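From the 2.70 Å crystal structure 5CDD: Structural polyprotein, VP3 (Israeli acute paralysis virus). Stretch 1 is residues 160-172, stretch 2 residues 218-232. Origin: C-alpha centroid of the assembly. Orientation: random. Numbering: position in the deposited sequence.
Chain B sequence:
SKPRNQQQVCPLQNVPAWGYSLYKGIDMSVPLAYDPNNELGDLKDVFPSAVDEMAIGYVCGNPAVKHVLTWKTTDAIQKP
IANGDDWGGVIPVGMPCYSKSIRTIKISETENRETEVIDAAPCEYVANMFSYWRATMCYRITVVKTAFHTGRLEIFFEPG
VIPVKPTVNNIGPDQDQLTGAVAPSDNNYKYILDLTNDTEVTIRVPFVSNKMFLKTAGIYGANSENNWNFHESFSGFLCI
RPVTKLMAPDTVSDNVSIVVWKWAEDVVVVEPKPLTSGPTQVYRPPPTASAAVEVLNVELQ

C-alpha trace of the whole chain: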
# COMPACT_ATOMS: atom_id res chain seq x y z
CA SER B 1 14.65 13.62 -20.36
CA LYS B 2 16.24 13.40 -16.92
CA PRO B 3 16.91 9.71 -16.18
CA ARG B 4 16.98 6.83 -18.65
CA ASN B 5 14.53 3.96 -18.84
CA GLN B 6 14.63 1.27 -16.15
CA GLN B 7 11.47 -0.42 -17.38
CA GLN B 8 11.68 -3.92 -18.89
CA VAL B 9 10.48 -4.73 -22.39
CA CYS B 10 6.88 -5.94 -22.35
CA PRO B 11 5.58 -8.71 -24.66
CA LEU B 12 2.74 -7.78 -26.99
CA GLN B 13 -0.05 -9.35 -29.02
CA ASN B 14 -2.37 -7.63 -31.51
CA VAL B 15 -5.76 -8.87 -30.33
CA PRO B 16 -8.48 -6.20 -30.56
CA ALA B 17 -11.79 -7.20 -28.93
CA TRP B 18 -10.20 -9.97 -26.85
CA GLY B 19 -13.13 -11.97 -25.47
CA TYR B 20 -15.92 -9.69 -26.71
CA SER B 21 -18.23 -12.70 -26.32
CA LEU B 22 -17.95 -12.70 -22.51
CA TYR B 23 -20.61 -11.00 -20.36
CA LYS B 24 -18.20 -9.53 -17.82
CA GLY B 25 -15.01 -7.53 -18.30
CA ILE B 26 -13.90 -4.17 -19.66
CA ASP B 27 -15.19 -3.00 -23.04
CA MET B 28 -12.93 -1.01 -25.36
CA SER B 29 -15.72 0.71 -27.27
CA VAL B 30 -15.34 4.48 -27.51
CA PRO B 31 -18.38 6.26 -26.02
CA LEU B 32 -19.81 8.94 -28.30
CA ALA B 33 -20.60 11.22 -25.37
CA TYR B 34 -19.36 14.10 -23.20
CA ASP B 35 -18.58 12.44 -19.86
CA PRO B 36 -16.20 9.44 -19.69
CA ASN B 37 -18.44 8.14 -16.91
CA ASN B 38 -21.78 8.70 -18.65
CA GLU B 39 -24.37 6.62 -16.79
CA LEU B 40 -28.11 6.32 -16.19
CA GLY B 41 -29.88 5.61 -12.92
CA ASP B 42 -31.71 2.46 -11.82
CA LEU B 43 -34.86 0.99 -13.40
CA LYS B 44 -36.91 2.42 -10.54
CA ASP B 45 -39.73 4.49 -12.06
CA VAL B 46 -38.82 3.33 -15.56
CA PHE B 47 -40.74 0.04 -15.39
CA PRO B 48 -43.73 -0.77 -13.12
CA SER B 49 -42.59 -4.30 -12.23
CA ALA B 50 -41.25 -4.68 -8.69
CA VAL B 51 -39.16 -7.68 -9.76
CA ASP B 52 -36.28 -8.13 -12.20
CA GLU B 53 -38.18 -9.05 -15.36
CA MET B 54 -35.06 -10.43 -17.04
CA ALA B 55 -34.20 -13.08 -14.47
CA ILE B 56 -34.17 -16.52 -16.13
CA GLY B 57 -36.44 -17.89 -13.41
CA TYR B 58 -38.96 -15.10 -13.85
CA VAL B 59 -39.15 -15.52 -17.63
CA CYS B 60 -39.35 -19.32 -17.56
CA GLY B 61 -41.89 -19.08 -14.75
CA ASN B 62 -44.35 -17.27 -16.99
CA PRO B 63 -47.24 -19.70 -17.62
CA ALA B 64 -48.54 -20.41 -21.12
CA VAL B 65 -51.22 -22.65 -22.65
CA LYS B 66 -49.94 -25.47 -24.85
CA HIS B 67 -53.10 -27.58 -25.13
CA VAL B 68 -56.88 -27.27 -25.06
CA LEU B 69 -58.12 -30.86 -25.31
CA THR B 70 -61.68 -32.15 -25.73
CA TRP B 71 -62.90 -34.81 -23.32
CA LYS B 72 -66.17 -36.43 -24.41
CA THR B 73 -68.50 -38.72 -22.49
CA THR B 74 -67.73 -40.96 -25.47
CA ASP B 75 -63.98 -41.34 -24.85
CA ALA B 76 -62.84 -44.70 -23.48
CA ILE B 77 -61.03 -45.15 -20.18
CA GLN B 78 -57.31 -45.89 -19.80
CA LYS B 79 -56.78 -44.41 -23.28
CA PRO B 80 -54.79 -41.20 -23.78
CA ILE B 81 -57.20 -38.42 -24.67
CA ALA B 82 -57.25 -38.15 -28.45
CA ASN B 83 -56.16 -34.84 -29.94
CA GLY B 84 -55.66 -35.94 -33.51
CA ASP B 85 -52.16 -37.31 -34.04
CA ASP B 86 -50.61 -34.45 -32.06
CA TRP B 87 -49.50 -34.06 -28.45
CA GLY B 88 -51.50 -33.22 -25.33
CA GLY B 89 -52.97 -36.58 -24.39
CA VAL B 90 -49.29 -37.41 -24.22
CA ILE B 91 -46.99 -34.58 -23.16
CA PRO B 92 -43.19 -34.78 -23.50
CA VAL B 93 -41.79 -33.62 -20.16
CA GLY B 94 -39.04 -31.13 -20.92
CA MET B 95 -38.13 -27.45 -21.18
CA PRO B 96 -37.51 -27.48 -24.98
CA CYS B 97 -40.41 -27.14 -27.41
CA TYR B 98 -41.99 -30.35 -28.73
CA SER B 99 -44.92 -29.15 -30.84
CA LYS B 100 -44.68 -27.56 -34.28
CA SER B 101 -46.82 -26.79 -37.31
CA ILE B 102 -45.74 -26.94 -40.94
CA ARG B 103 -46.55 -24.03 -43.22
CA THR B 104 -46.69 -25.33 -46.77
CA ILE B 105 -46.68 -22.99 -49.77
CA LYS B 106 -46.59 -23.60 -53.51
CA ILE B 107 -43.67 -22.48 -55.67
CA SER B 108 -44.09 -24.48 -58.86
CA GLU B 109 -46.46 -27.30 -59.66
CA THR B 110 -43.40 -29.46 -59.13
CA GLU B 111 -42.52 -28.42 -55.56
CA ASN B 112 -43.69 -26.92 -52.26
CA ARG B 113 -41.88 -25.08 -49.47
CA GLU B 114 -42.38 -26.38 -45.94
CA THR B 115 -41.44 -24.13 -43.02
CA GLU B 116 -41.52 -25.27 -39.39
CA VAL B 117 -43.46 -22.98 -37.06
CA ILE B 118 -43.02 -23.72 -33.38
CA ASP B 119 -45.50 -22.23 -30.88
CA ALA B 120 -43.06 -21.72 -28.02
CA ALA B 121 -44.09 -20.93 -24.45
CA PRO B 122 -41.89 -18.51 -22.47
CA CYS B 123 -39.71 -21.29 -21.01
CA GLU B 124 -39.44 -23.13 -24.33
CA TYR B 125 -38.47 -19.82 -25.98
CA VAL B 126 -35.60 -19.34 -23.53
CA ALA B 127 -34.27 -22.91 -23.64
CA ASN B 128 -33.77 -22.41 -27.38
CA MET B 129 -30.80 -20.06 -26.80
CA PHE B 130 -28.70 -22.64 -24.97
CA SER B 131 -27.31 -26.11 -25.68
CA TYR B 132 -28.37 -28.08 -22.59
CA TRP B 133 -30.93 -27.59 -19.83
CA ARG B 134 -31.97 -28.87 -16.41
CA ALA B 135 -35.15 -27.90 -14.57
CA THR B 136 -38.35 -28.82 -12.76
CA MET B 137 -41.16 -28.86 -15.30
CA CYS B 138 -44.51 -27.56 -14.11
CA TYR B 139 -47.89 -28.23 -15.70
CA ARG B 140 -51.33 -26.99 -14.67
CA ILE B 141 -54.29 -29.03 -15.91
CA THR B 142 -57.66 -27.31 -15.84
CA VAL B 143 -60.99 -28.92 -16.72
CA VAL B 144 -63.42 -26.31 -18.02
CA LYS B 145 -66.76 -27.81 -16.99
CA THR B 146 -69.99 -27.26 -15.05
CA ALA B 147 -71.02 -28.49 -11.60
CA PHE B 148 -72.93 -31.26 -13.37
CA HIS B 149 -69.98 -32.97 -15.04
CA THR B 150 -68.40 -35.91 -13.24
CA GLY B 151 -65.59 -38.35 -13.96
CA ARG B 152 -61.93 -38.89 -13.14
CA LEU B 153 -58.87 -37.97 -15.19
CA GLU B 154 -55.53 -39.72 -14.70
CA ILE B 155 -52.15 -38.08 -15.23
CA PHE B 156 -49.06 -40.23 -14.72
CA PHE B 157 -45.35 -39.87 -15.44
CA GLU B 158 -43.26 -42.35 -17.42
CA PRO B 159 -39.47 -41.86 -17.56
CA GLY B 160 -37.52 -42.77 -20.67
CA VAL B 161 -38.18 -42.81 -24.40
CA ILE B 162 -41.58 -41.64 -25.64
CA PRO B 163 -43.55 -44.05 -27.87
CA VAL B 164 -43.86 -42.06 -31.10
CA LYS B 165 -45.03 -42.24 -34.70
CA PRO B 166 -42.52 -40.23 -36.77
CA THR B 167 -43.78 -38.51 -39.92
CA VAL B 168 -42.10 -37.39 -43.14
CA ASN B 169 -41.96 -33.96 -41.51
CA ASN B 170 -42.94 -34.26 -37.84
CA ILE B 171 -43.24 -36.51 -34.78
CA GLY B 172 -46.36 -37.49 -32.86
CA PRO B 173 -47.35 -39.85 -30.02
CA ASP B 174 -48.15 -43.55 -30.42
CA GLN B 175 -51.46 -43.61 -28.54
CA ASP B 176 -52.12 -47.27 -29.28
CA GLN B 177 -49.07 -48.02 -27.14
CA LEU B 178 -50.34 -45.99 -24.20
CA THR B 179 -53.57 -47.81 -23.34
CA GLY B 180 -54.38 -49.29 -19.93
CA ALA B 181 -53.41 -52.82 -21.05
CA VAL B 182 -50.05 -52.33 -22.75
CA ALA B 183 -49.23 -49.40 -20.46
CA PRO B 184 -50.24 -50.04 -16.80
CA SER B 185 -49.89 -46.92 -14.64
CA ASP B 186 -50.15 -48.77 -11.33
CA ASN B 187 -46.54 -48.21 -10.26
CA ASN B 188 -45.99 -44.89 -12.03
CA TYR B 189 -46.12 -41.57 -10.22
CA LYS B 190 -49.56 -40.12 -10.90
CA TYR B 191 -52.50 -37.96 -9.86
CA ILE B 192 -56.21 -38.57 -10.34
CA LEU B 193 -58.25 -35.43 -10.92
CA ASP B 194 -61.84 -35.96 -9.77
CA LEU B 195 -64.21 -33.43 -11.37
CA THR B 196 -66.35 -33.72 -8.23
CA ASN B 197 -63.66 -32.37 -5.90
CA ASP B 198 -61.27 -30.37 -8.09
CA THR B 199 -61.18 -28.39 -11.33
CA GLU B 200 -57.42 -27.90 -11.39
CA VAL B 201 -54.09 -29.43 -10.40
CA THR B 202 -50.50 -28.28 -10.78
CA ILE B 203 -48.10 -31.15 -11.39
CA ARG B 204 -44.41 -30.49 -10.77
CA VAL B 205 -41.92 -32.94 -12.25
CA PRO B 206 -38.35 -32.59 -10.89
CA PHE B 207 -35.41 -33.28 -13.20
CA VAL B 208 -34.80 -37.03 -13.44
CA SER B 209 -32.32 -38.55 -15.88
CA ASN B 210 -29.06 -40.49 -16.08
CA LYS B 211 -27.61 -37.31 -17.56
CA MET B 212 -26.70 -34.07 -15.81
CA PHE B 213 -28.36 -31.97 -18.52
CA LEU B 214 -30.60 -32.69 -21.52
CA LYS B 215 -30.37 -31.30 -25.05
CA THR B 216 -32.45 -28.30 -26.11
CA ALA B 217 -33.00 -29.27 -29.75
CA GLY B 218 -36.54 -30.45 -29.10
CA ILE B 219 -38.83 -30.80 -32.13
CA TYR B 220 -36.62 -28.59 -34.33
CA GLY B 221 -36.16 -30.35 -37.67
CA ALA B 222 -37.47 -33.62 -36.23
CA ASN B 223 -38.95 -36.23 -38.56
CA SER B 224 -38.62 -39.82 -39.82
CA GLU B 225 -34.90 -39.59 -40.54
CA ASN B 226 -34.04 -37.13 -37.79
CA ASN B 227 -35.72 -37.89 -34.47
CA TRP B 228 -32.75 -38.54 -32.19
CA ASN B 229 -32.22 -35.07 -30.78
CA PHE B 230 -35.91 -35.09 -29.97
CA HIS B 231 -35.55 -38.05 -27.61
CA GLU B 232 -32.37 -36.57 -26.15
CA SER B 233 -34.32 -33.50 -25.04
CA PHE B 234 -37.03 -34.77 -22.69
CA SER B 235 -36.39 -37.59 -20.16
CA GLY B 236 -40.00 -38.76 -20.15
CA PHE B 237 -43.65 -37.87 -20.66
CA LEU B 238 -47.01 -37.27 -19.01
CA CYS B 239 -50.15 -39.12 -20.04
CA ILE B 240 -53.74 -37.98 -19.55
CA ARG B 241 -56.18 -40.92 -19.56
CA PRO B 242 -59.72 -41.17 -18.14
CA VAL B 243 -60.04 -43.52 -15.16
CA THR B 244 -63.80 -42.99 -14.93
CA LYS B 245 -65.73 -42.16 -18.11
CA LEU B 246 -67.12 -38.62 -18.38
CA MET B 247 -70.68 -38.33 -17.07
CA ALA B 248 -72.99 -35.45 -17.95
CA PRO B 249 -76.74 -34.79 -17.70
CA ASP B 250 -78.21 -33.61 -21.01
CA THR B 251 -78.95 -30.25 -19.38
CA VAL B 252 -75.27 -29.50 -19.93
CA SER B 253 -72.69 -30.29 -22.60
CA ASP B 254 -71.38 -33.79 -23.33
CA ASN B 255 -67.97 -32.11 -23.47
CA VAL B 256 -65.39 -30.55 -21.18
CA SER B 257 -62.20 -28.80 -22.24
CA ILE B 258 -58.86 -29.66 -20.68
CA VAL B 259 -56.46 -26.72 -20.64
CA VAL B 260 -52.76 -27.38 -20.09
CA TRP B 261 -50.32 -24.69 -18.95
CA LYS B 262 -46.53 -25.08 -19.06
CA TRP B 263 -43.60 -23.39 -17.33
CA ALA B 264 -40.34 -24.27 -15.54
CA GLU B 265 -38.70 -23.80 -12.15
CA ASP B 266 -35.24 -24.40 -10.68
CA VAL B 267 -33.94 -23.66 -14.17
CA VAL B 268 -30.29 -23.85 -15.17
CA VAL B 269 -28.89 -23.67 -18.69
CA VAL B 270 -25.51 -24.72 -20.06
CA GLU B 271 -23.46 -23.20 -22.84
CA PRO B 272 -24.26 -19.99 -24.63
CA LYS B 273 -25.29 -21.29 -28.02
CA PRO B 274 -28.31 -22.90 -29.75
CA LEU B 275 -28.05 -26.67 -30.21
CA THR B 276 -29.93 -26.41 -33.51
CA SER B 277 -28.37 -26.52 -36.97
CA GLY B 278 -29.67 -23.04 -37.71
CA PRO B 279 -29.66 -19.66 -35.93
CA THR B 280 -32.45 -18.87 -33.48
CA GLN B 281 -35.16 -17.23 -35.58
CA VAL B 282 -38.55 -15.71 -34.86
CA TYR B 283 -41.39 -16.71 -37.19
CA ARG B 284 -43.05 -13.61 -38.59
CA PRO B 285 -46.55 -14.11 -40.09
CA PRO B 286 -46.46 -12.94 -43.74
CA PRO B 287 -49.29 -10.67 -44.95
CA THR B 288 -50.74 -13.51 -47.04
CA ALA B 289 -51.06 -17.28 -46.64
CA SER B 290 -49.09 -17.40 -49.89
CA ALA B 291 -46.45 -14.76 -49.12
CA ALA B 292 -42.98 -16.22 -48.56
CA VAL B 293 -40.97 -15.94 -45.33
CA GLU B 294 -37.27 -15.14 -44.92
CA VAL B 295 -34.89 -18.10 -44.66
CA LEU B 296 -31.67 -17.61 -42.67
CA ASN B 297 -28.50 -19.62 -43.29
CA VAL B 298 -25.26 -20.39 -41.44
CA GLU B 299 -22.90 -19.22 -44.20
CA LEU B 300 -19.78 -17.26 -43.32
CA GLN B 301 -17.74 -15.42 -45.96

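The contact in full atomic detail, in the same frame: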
# COMPACT_ATOMS: atom_id res chain seq x y z
N GLY B 160 -38.08 -42.06 -19.54
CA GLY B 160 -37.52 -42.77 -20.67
C GLY B 160 -38.03 -42.31 -22.02
O GLY B 160 -38.66 -41.26 -22.14
N VAL B 161 -37.76 -43.12 -23.04
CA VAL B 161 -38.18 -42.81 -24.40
C VAL B 161 -39.70 -42.68 -24.50
O VAL B 161 -40.44 -43.32 -23.75
CB VAL B 161 -37.72 -43.90 -25.39
CG1 VAL B 161 -37.99 -43.45 -26.82
CG2 VAL B 161 -36.24 -44.18 -25.19
N ILE B 162 -40.15 -41.86 -25.44
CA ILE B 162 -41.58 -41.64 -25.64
C ILE B 162 -42.05 -42.39 -26.88
O ILE B 162 -41.52 -42.19 -27.98
CB ILE B 162 -41.87 -40.14 -25.85
CG1 ILE B 162 -41.26 -39.33 -24.71
CG2 ILE B 162 -43.37 -39.90 -25.92
CD1 ILE B 162 -41.36 -37.83 -24.90
N PRO B 163 -43.04 -43.29 -26.73
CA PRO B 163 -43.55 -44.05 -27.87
C PRO B 163 -44.08 -43.06 -28.91
O PRO B 163 -45.06 -42.36 -28.66
CB PRO B 163 -44.66 -44.89 -27.26
CG PRO B 163 -44.18 -45.11 -25.86
CD PRO B 163 -43.67 -43.74 -25.48
N VAL B 164 -43.43 -43.00 -30.07
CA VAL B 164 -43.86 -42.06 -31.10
C VAL B 164 -44.10 -42.66 -32.47
O VAL B 164 -43.75 -43.81 -32.74
CB VAL B 164 -42.83 -40.92 -31.26
CG1 VAL B 164 -42.70 -40.14 -29.96
CG2 VAL B 164 -41.48 -41.49 -31.68
N LYS B 165 -44.73 -41.86 -33.33
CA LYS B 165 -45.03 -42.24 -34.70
C LYS B 165 -44.46 -41.14 -35.59
O LYS B 165 -45.16 -40.20 -35.97
CB LYS B 165 -46.54 -42.33 -34.92
CG LYS B 165 -47.23 -43.44 -34.14
CD LYS B 165 -48.75 -43.38 -34.33
CE LYS B 165 -49.46 -44.40 -33.45
NZ LYS B 165 -50.95 -44.24 -33.48
N PRO B 166 -43.16 -41.23 -35.92
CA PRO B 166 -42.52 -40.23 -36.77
C PRO B 166 -43.24 -40.04 -38.10
O PRO B 166 -43.88 -40.97 -38.61
CB PRO B 166 -41.11 -40.79 -36.95
CG PRO B 166 -40.87 -41.49 -35.66
CD PRO B 166 -42.18 -42.22 -35.44
N THR B 167 -43.15 -38.84 -38.65
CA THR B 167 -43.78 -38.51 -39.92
C THR B 167 -42.70 -37.99 -40.87
O THR B 167 -41.58 -37.70 -40.44
CB THR B 167 -44.86 -37.42 -39.74
OG1 THR B 167 -45.87 -37.91 -38.84
CG2 THR B 167 -45.51 -37.06 -41.07
N VAL B 168 -43.04 -37.89 -42.15
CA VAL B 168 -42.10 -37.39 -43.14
C VAL B 168 -41.58 -36.01 -42.74
O VAL B 168 -40.48 -35.61 -43.14
CB VAL B 168 -42.77 -37.29 -44.53
CG1 VAL B 168 -43.97 -36.34 -44.45
CG2 VAL B 168 -41.77 -36.79 -45.56
N ASN B 169 -42.35 -35.30 -41.93
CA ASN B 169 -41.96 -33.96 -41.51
C ASN B 169 -42.30 -33.58 -40.07
O ASN B 169 -42.29 -32.40 -39.73
CB ASN B 169 -42.60 -32.93 -42.45
CG ASN B 169 -44.10 -33.09 -42.55
OD1 ASN B 169 -44.77 -33.41 -41.56
ND2 ASN B 169 -44.65 -32.86 -43.73
N ASN B 170 -42.61 -34.56 -39.23
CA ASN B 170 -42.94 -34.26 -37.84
C ASN B 170 -42.85 -35.51 -36.98
O ASN B 170 -42.41 -36.57 -37.44
CB ASN B 170 -44.36 -33.68 -37.76
CG ASN B 170 -44.56 -32.78 -36.55
OD1 ASN B 170 -44.24 -33.14 -35.42
ND2 ASN B 170 -45.11 -31.59 -36.79
N ILE B 171 -43.26 -35.39 -35.72
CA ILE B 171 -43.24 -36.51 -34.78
C ILE B 171 -44.43 -36.41 -33.83
O ILE B 171 -44.64 -35.37 -33.20
CB ILE B 171 -41.94 -36.54 -33.95
CG1 ILE B 171 -40.74 -36.77 -34.86
CG2 ILE B 171 -42.01 -37.63 -32.89
CD1 ILE B 171 -39.41 -36.79 -34.14
N GLY B 172 -45.20 -37.48 -33.73
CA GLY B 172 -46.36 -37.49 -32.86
C GLY B 172 -46.34 -38.67 -31.92
O GLY B 172 -45.47 -39.53 -32.03
N GLY B 218 -35.10 -30.26 -29.06
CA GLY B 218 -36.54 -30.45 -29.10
C GLY B 218 -37.09 -30.98 -30.41
O GLY B 218 -36.54 -31.92 -30.99
N ILE B 219 -38.18 -30.38 -30.88
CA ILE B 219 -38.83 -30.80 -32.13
C ILE B 219 -38.19 -30.20 -33.39
O ILE B 219 -38.52 -30.59 -34.50
CB ILE B 219 -40.34 -30.42 -32.11
CG1 ILE B 219 -41.10 -31.17 -33.21
CG2 ILE B 219 -40.50 -28.91 -32.25
CD1 ILE B 219 -41.17 -32.67 -32.99
N TYR B 220 -37.28 -29.25 -33.21
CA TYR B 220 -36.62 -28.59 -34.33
C TYR B 220 -36.05 -29.56 -35.37
O TYR B 220 -35.13 -30.33 -35.09
CB TYR B 220 -35.51 -27.67 -33.82
CG TYR B 220 -34.81 -26.86 -34.89
CD1 TYR B 220 -33.89 -27.45 -35.76
CD2 TYR B 220 -35.04 -25.49 -35.01
CE1 TYR B 220 -33.21 -26.69 -36.72
CE2 TYR B 220 -34.36 -24.72 -35.96
CZ TYR B 220 -33.45 -25.33 -36.81
OH TYR B 220 -32.77 -24.57 -37.74
N GLY B 221 -36.61 -29.49 -36.58
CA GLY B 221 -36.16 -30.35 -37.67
C GLY B 221 -36.29 -31.84 -37.41
O GLY B 221 -35.53 -32.63 -37.96
N ALA B 222 -37.25 -32.22 -36.57
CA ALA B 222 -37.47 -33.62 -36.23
C ALA B 222 -38.47 -34.29 -37.16
O ALA B 222 -39.55 -33.77 -37.41
CB ALA B 222 -37.95 -33.72 -34.79
N ASN B 223 -38.10 -35.46 -37.67
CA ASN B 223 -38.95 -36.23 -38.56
C ASN B 223 -38.53 -37.70 -38.60
O ASN B 223 -37.85 -38.18 -37.69
CB ASN B 223 -38.92 -35.64 -39.98
CG ASN B 223 -37.51 -35.43 -40.49
OD1 ASN B 223 -36.68 -36.35 -40.47
ND2 ASN B 223 -37.22 -34.22 -40.96
N SER B 224 -38.94 -38.41 -39.65
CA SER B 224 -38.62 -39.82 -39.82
C SER B 224 -37.13 -40.13 -39.76
O SER B 224 -36.71 -41.04 -39.04
CB SER B 224 -39.18 -40.32 -41.15
OG SER B 224 -40.56 -40.05 -41.26
N GLU B 225 -36.34 -39.37 -40.51
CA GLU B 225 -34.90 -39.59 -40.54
C GLU B 225 -34.16 -38.93 -39.40
O GLU B 225 -33.10 -39.40 -38.98
CB GLU B 225 -34.34 -39.10 -41.87
CG GLU B 225 -34.89 -39.82 -43.10
CD GLU B 225 -34.60 -41.31 -43.10
OE1 GLU B 225 -33.43 -41.69 -42.86
OE2 GLU B 225 -35.53 -42.10 -43.36
N ASN B 226 -34.70 -37.83 -38.88
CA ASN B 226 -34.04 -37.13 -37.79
C ASN B 226 -34.97 -36.97 -36.60
O ASN B 226 -35.74 -36.02 -36.52
CB ASN B 226 -33.56 -35.76 -38.29
CG ASN B 226 -32.78 -34.99 -37.24
OD1 ASN B 226 -31.88 -35.54 -36.59
ND2 ASN B 226 -33.10 -33.71 -37.08
N ASN B 227 -34.88 -37.91 -35.66
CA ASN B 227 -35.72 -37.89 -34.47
C ASN B 227 -34.91 -38.23 -33.22
O ASN B 227 -35.48 -38.50 -32.17
CB ASN B 227 -36.87 -38.88 -34.64
CG ASN B 227 -36.40 -40.33 -34.62
OD1 ASN B 227 -35.45 -40.69 -35.31
ND2 ASN B 227 -37.08 -41.16 -33.84
N TRP B 228 -33.59 -38.21 -33.33
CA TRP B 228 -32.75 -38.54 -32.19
C TRP B 228 -32.56 -37.42 -31.18
O TRP B 228 -32.53 -37.66 -29.97
CB TRP B 228 -31.36 -39.02 -32.63
CG TRP B 228 -30.60 -39.63 -31.50
CD1 TRP B 228 -30.89 -40.81 -30.87
CD2 TRP B 228 -29.42 -39.11 -30.86
NE1 TRP B 228 -29.96 -41.06 -29.88
CE2 TRP B 228 -29.06 -40.04 -29.86
CE3 TRP B 228 -28.64 -37.96 -31.04
CZ2 TRP B 228 -27.94 -39.84 -29.03
CZ3 TRP B 228 -27.53 -37.77 -30.22
CH2 TRP B 228 -27.19 -38.70 -29.23
N ASN B 229 -32.40 -36.20 -31.67
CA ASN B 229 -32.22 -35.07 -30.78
C ASN B 229 -33.49 -34.84 -29.99
O ASN B 229 -33.47 -34.33 -28.87
CB ASN B 229 -31.87 -33.80 -31.56
CG ASN B 229 -30.49 -33.86 -32.18
OD1 ASN B 229 -29.50 -34.08 -31.48
ND2 ASN B 229 -30.43 -33.65 -33.49
N PHE B 230 -34.61 -35.23 -30.59
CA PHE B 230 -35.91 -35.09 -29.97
C PHE B 230 -35.96 -35.89 -28.68
O PHE B 230 -36.34 -35.38 -27.63
CB PHE B 230 -37.01 -35.58 -30.91
CG PHE B 230 -38.38 -35.52 -30.33
CD1 PHE B 230 -39.04 -34.31 -30.17
CD2 PHE B 230 -39.00 -36.68 -29.89
CE1 PHE B 230 -40.30 -34.25 -29.59
CE2 PHE B 230 -40.26 -36.64 -29.30
CZ PHE B 230 -40.91 -35.42 -29.15
N HIS B 231 -35.56 -37.16 -28.77
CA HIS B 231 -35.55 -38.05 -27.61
C HIS B 231 -34.51 -37.64 -26.57
O HIS B 231 -34.68 -37.90 -25.38
CB HIS B 231 -35.31 -39.49 -28.06
CG HIS B 231 -36.42 -40.05 -28.89
ND1 HIS B 231 -37.71 -40.19 -28.42
CD2 HIS B 231 -36.44 -40.50 -30.17
CE1 HIS B 231 -38.47 -40.70 -29.37
NE2 HIS B 231 -37.73 -40.90 -30.44
N GLU B 232 -33.44 -37.01 -27.03
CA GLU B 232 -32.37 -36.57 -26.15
C GLU B 232 -32.69 -35.25 -25.46
O GLU B 232 -31.85 -34.68 -24.77
CB GLU B 232 -31.07 -36.41 -26.95
CG GLU B 232 -30.50 -37.72 -27.48
CD GLU B 232 -30.01 -38.62 -26.37
OE1 GLU B 232 -29.04 -38.24 -25.68
OE2 GLU B 232 -30.60 -39.71 -26.19

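This is a mainly apolar packing contact, centred on Ile171 and pinned at one end by hydrogen bonds from Ser224 to a single backbone carbonyl. The two stretches lie far apart in sequence and together bury 603 Å².

Ile171 gives up more surface to the other stretch than any other residue here. Its CA-to-CB bond points toward stretch 2, and its chi angles (m, t) extend CD1 into a pocket. There CD1 lies 3.5 Å from Ala222 CB and 3.3 Å from Asn227 CB. The methyl group of Ala222 packs directly against the end of the isoleucine. Ile171 CG2 packs over one face of the Phe230 ring, 4.1 Å from Phe230 CE2, and Ile171 CD1 also comes within 4.1 Å of Phe230 CG. Ile219 CD1 reaches to 4.1 Å from Ile171 CB. A branched aliphatic side chain suits this place because it meets several apolar neighbours at once.

Val164 also points toward stretch 2. Its CG1 lies 4.3 Å from Phe230 CE2, and its CG2 lies 3.9 Å from His231 CE1. The valine thus touches the rings of both Phe230 and His231. His231 meets stretch 1 by contact alone. Its ring edge faces Ile162 O, with CE1 3.7 Å from that oxygen, while ND1 lies 3.6 Å from Val161 CG1.

The polar anchor is Thr167 O. It accepts a hydrogen bond from Ser224 OG at 2.7 Å and a weak one from Ser224 N at 2.8 Å. With chi1 in m, the short serine side chain places its hydroxyl on the same oxygen as its own backbone NH. Pro166 CB packs 3.9 Å from Ser224 CA.

Asn223 lies against the Thr167 to Asn170 segment. Its CB is 3.4 Å from Thr167 O and 3.8 Å from Asn169 CA. Its OD1 is used within its own stretch, accepting from Asn226 N at 2.9 Å and weakly from Glu225 N at 3.0 Å. Nearby, Asn170 CA makes a CA-H...O contact with Ala222 O at 3.5 Å.

Internal bonds hold both surfaces in shape. In stretch 1, Thr167 N donates to Asn170 O at 2.7 Å, and Ile171 N makes a very short bond to Asn170 OD1 at 2.5 Å. In stretch 2, a type II turn runs from Ile219 to Ala222, with Ala222 N bonded to Ile219 O at 2.9 Å. Gly221 suits its positive phi in this turn. Asn226 ND2 donates to Gly221 O at 2.8 Å, tying the turn to the following loop.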